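Local coordinates for Afp2 (Serratia entomophila, PDB 6RBN), which probably forms part of the contractile sheath around the inner tube of the anti-feeding prophage, a phage-tail-like injection system, at residues A299-V313 and K328-P340. Sequence-based numbering, arbitrary orientation.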
loop_
_atom_site.group_PDB
_atom_site.type_symbol
_atom_site.label_atom_id
_atom_site.label_comp_id
_atom_site.label_asym_id
_atom_site.label_seq_id
_atom_site.Cartn_x
_atom_site.Cartn_y
_atom_site.Cartn_z
ATOM N N ALA C 299 67.724 26.074 25.527
ATOM C CA ALA C 299 68.012 25.923 26.948
ATOM C C ALA C 299 68.284 24.480 27.346
ATOM O O ALA C 299 69.050 24.240 28.285
ATOM C CB ALA C 299 66.861 26.478 27.778
ATOM N N LEU C 300 67.676 23.515 26.671
ATOM C CA LEU C 300 67.813 22.122 27.067
ATOM C C LEU C 300 68.788 21.393 26.150
ATOM O O LEU C 300 69.013 21.782 25.003
ATOM C CB LEU C 300 66.451 21.429 27.054
ATOM C CG LEU C 300 65.431 22.038 28.018
ATOM C CD1 LEU C 300 64.097 21.327 27.927
ATOM C CD2 LEU C 300 65.954 22.030 29.432
ATOM N N ALA C 301 69.365 20.317 26.673
ATOM C CA ALA C 301 70.453 19.598 26.013
ATOM C C ALA C 301 69.922 18.301 25.410
ATOM O O ALA C 301 69.849 17.271 26.078
ATOM C CB ALA C 301 71.585 19.317 26.988
ATOM N N GLY C 302 69.564 18.359 24.135
ATOM C CA GLY C 302 69.216 17.171 23.384
ATOM C C GLY C 302 68.638 17.531 22.036
ATOM O O GLY C 302 67.782 18.415 21.950
ATOM N N ASN C 303 69.087 16.868 20.977
ATOM C CA ASN C 303 68.578 17.179 19.642
ATOM C C ASN C 303 67.418 16.276 19.236
ATOM O O ASN C 303 67.362 15.767 18.118
ATOM C CB ASN C 303 69.718 17.117 18.632
ATOM C CG ASN C 303 70.491 15.814 18.690
ATOM O OD1 ASN C 303 70.151 14.899 19.437
ATOM N ND2 ASN C 303 71.547 15.730 17.894
ATOM N N THR C 304 66.456 16.135 20.153
ATOM C CA THR C 304 65.170 15.454 20.043
ATOM C C THR C 304 64.417 15.736 21.340
ATOM O O THR C 304 65.048 15.984 22.374
ATOM C CB THR C 304 65.326 13.944 19.794
ATOM O OG1 THR C 304 64.042 13.341 19.603
ATOM C CG2 THR C 304 66.046 13.250 20.927
ATOM N N PRO C 305 63.082 15.767 21.327
ATOM C CA PRO C 305 62.350 15.951 22.587
ATOM C C PRO C 305 62.429 14.762 23.527
ATOM O O PRO C 305 62.135 14.921 24.718
ATOM C CB PRO C 305 60.909 16.196 22.124
ATOM C CG PRO C 305 61.045 16.720 20.750
ATOM C CD PRO C 305 62.214 15.995 20.160
ATOM N N ALA C 306 62.812 13.581 23.042
ATOM C CA ALA C 306 62.907 12.424 23.920
ATOM C C ALA C 306 64.143 12.484 24.805
ATOM O O ALA C 306 64.119 11.983 25.933
ATOM C CB ALA C 306 62.908 11.139 23.095
ATOM N N ASP C 307 65.229 13.083 24.320
ATOM C CA ASP C 307 66.444 13.218 25.109
ATOM C C ASP C 307 66.517 14.530 25.872
ATOM O O ASP C 307 67.465 14.727 26.639
ATOM C CB ASP C 307 67.684 13.103 24.220
ATOM C CG ASP C 307 67.887 11.706 23.669
ATOM O OD1 ASP C 307 67.470 10.731 24.329
ATOM O OD2 ASP C 307 68.474 11.582 22.576
ATOM N N ALA C 308 65.554 15.428 25.683
ATOM C CA ALA C 308 65.585 16.742 26.307
ATOM C C ALA C 308 64.752 16.815 27.579
ATOM O O ALA C 308 65.220 17.352 28.585
ATOM C CB ALA C 308 65.114 17.802 25.312
ATOM N N TRP C 309 63.525 16.298 27.560
ATOM C CA TRP C 309 62.718 16.260 28.769
ATOM C C TRP C 309 61.776 15.068 28.718
ATOM O O TRP C 309 61.514 14.505 27.656
ATOM C CB TRP C 309 61.911 17.553 28.969
ATOM C CG TRP C 309 60.722 17.697 28.066
ATOM C CD1 TRP C 309 59.437 17.356 28.355
ATOM C CD2 TRP C 309 60.710 18.195 26.725
ATOM N NE1 TRP C 309 58.624 17.616 27.287
ATOM C CE2 TRP C 309 59.383 18.133 26.271
ATOM C CE3 TRP C 309 61.692 18.691 25.869
ATOM C CZ2 TRP C 309 59.013 18.545 24.998
ATOM C CZ3 TRP C 309 61.322 19.097 24.606
ATOM C CH2 TRP C 309 59.996 19.023 24.182
ATOM N N PHE C 310 61.266 14.689 29.888
ATOM C CA PHE C 310 60.124 13.791 29.980
ATOM C C PHE C 310 59.216 14.275 31.097
ATOM O O PHE C 310 59.678 14.799 32.111
ATOM C CB PHE C 310 60.528 12.318 30.209
ATOM C CG PHE C 310 61.171 12.040 31.545
ATOM C CD1 PHE C 310 62.537 12.160 31.701
ATOM C CD2 PHE C 310 60.417 11.599 32.626
ATOM C CE1 PHE C 310 63.134 11.888 32.913
ATOM C CE2 PHE C 310 61.005 11.340 33.840
ATOM C CZ PHE C 310 62.366 11.480 33.982
ATOM N N VAL C 311 57.913 14.103 30.895
ATOM C CA VAL C 311 56.895 14.397 31.895
ATOM C C VAL C 311 55.986 13.183 31.979
ATOM O O VAL C 311 55.541 12.675 30.946
ATOM C CB VAL C 311 56.078 15.654 31.536
ATOM C CG1 VAL C 311 54.981 15.891 32.551
ATOM C CG2 VAL C 311 56.964 16.872 31.447
ATOM N N GLN C 312 55.717 12.706 33.192
ATOM C CA GLN C 312 54.826 11.567 33.345
ATOM C C GLN C 312 54.024 11.649 34.636
ATOM O O GLN C 312 54.522 12.103 35.669
ATOM C CB GLN C 312 55.608 10.254 33.265
ATOM C CG GLN C 312 56.714 10.100 34.264
ATOM C CD GLN C 312 57.534 8.865 33.998
ATOM O OE1 GLN C 312 57.211 8.076 33.112
ATOM N NE2 GLN C 312 58.615 8.702 34.738
ATOM N N VAL C 313 52.771 11.212 34.550
ATOM C CA VAL C 313 51.822 11.205 35.658
ATOM C C VAL C 313 50.780 10.123 35.387
ATOM O O VAL C 313 50.325 9.951 34.249
ATOM C CB VAL C 313 51.203 12.606 35.860
ATOM C CG1 VAL C 313 50.597 13.146 34.580
ATOM C CG2 VAL C 313 50.157 12.589 36.956
ATOM N N LYS C 328 46.557 14.674 46.759
ATOM C CA LYS C 328 47.869 14.863 46.165
ATOM C C LYS C 328 47.856 14.519 44.685
ATOM O O LYS C 328 47.205 13.563 44.258
ATOM C CB LYS C 328 48.913 14.007 46.878
ATOM C CG LYS C 328 49.198 14.429 48.296
ATOM C CD LYS C 328 50.240 13.530 48.917
ATOM C CE LYS C 328 50.507 13.919 50.354
ATOM N NZ LYS C 328 51.504 13.020 50.986
ATOM N N MET C 329 48.584 15.311 43.907
ATOM C CA MET C 329 48.789 15.080 42.483
ATOM C C MET C 329 50.290 15.074 42.258
ATOM O O MET C 329 50.932 16.124 42.337
ATOM C CB MET C 329 48.122 16.170 41.648
ATOM C CG MET C 329 48.182 15.944 40.160
ATOM S SD MET C 329 47.548 17.373 39.279
ATOM C CE MET C 329 45.820 17.301 39.710
ATOM N N ILE C 330 50.858 13.907 41.987
ATOM C CA ILE C 330 52.303 13.766 41.899
ATOM C C ILE C 330 52.698 13.671 40.436
ATOM O O ILE C 330 52.326 12.726 39.733
ATOM C CB ILE C 330 52.804 12.558 42.694
ATOM C CG1 ILE C 330 52.545 12.783 44.177
ATOM C CG2 ILE C 330 54.276 12.357 42.454
ATOM C CD1 ILE C 330 52.858 11.603 45.020
ATOM N N ILE C 331 53.445 14.663 39.983
ATOM C CA ILE C 331 54.086 14.643 38.681
ATOM C C ILE C 331 55.532 14.233 38.928
ATOM O O ILE C 331 56.014 14.274 40.059
ATOM C CB ILE C 331 54.001 16.033 38.012
ATOM C CG1 ILE C 331 52.639 16.681 38.261
ATOM C CG2 ILE C 331 54.174 15.949 36.502
ATOM C CD1 ILE C 331 51.461 15.974 37.654
ATOM N N LYS C 332 56.234 13.797 37.886
ATOM C CA LYS C 332 57.688 13.806 37.950
ATOM C C LYS C 332 58.257 14.169 36.590
ATOM O O LYS C 332 57.842 13.630 35.560
ATOM C CB LYS C 332 58.271 12.487 38.476
ATOM C CG LYS C 332 58.000 11.227 37.719
ATOM C CD LYS C 332 58.753 10.110 38.406
ATOM C CE LYS C 332 58.169 9.828 39.779
ATOM N NZ LYS C 332 58.833 8.679 40.449
ATOM N N ILE C 333 59.181 15.123 36.603
ATOM C CA ILE C 333 59.698 15.782 35.414
ATOM C C ILE C 333 61.212 15.656 35.446
ATOM O O ILE C 333 61.834 15.924 36.476
ATOM C CB ILE C 333 59.270 17.262 35.378
ATOM C CG1 ILE C 333 57.748 17.375 35.376
ATOM C CG2 ILE C 333 59.841 17.965 34.168
ATOM C CD1 ILE C 333 57.230 18.728 35.715
ATOM N N GLY C 334 61.798 15.235 34.346
ATOM C CA GLY C 334 63.246 15.208 34.223
ATOM C C GLY C 334 63.662 15.935 32.967
ATOM O O GLY C 334 63.012 15.823 31.938
ATOM N N LEU C 335 64.751 16.694 33.069
ATOM C CA LEU C 335 65.183 17.523 31.952
ATOM C C LEU C 335 66.679 17.779 32.062
ATOM O O LEU C 335 67.217 17.869 33.164
ATOM C CB LEU C 335 64.375 18.827 31.908
ATOM C CG LEU C 335 64.319 19.807 33.080
ATOM C CD1 LEU C 335 65.311 20.927 32.916
ATOM C CD2 LEU C 335 62.918 20.351 33.240
ATOM N N ALA C 336 67.339 17.883 30.911
ATOM C CA ALA C 336 68.793 17.926 30.823
ATOM C C ALA C 336 69.266 19.326 30.457
ATOM O O ALA C 336 68.689 19.968 29.574
ATOM C CB ALA C 336 69.302 16.917 29.794
ATOM N N ALA C 337 70.320 19.783 31.122
ATOM C CA ALA C 337 70.855 21.121 30.926
ATOM C C ALA C 337 72.186 21.074 30.180
ATOM O O ALA C 337 72.825 20.029 30.055
ATOM C CB ALA C 337 71.024 21.828 32.271
ATOM N N VAL C 338 72.600 22.240 29.690
ATOM C CA VAL C 338 73.832 22.390 28.925
ATOM C C VAL C 338 74.928 22.875 29.862
ATOM O O VAL C 338 74.757 23.881 30.559
ATOM C CB VAL C 338 73.643 23.373 27.758
ATOM C CG1 VAL C 338 74.931 23.521 26.969
ATOM C CG2 VAL C 338 72.513 22.930 26.860
ATOM N N ARG C 339 76.054 22.166 29.878
ATOM C CA ARG C 339 77.176 22.582 30.711
ATOM C C ARG C 339 78.134 23.459 29.911
ATOM O O ARG C 339 78.325 23.233 28.716
ATOM C CB ARG C 339 77.929 21.369 31.257
ATOM C CG ARG C 339 77.449 20.867 32.613
ATOM C CD ARG C 339 76.106 20.174 32.548
ATOM N NE ARG C 339 75.736 19.585 33.826
ATOM C CZ ARG C 339 74.566 19.008 34.067
ATOM N NH1 ARG C 339 74.310 18.495 35.259
ATOM N NH2 ARG C 339 73.652 18.943 33.112
ATOM N N PRO C 340 78.743 24.469 30.527
ATOM C CA PRO C 340 79.635 25.365 29.787
ATOM C C PRO C 340 81.009 24.750 29.565
ATOM O O PRO C 340 81.400 23.767 30.195
ATOM C CB PRO C 340 79.728 26.591 30.695
ATOM C CG PRO C 340 79.515 26.058 32.041
ATOM C CD PRO C 340 78.524 24.943 31.903
#
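Within this chain, an antiparallel two-stranded ribbon in the sheath C-terminal domain joins strand 309-312, at Phe310 and Gln312, to the 332-335 part of strand 328-335, the two short strands running at 175° to each other. Phe310 and Gly334 form a hydrogen-bonded pair: Phe310 N reaches Gly334 O at 2.9 Å, and Gly334 N returns to Phe310 O at 3.1 Å. Next along, Lys332 N bonds to Gln312 O, while the reverse bond from Gln312 N is weak. At the other end Ala336 N donates a hydrogen bond to Ala308 O at 3.2 Å, and past the 302-308 excursion Ala301 N donates one to Ala336 O from above its carbonyl plane.

Trp309, Val311, Ile333 and Leu335 share one face of the ribbon; Trp309 and Val311 pack on helix 277-295, Leu335 on helix 250-267, and Ile333 on Phe445 of an Afp3 chain. Here Val311 CG2 lies 4.0 Å from Ile333 CG1, the two side chains running alongside each other, and the side chains of Leu300 and Leu335 cross at about a right angle, CD2 of the first against CD1 of the second. The Trp309 indole turns from the partner strand, and its NE1 bonds to Asp288 OD1. A strand of that Afp3 chain pairs in parallel with Lys328 to Ile330 and with Ile333 and Gly334, extending the sheet between subunits.

Phe310, Gln312 and Lys332 occupy the other face. The CG atoms of Gln312 and Lys332 touch at 3.9 Å, and Lys332 NZ continues to Ser17 O of another Afp3 chain. With CG between its backbone N and carbonyl carbon (chi1 67°), Phe310 folds its ring over the glycine backbone, where Gly334 CA makes a CH-pi contact 4.0 Å from the ring centroid.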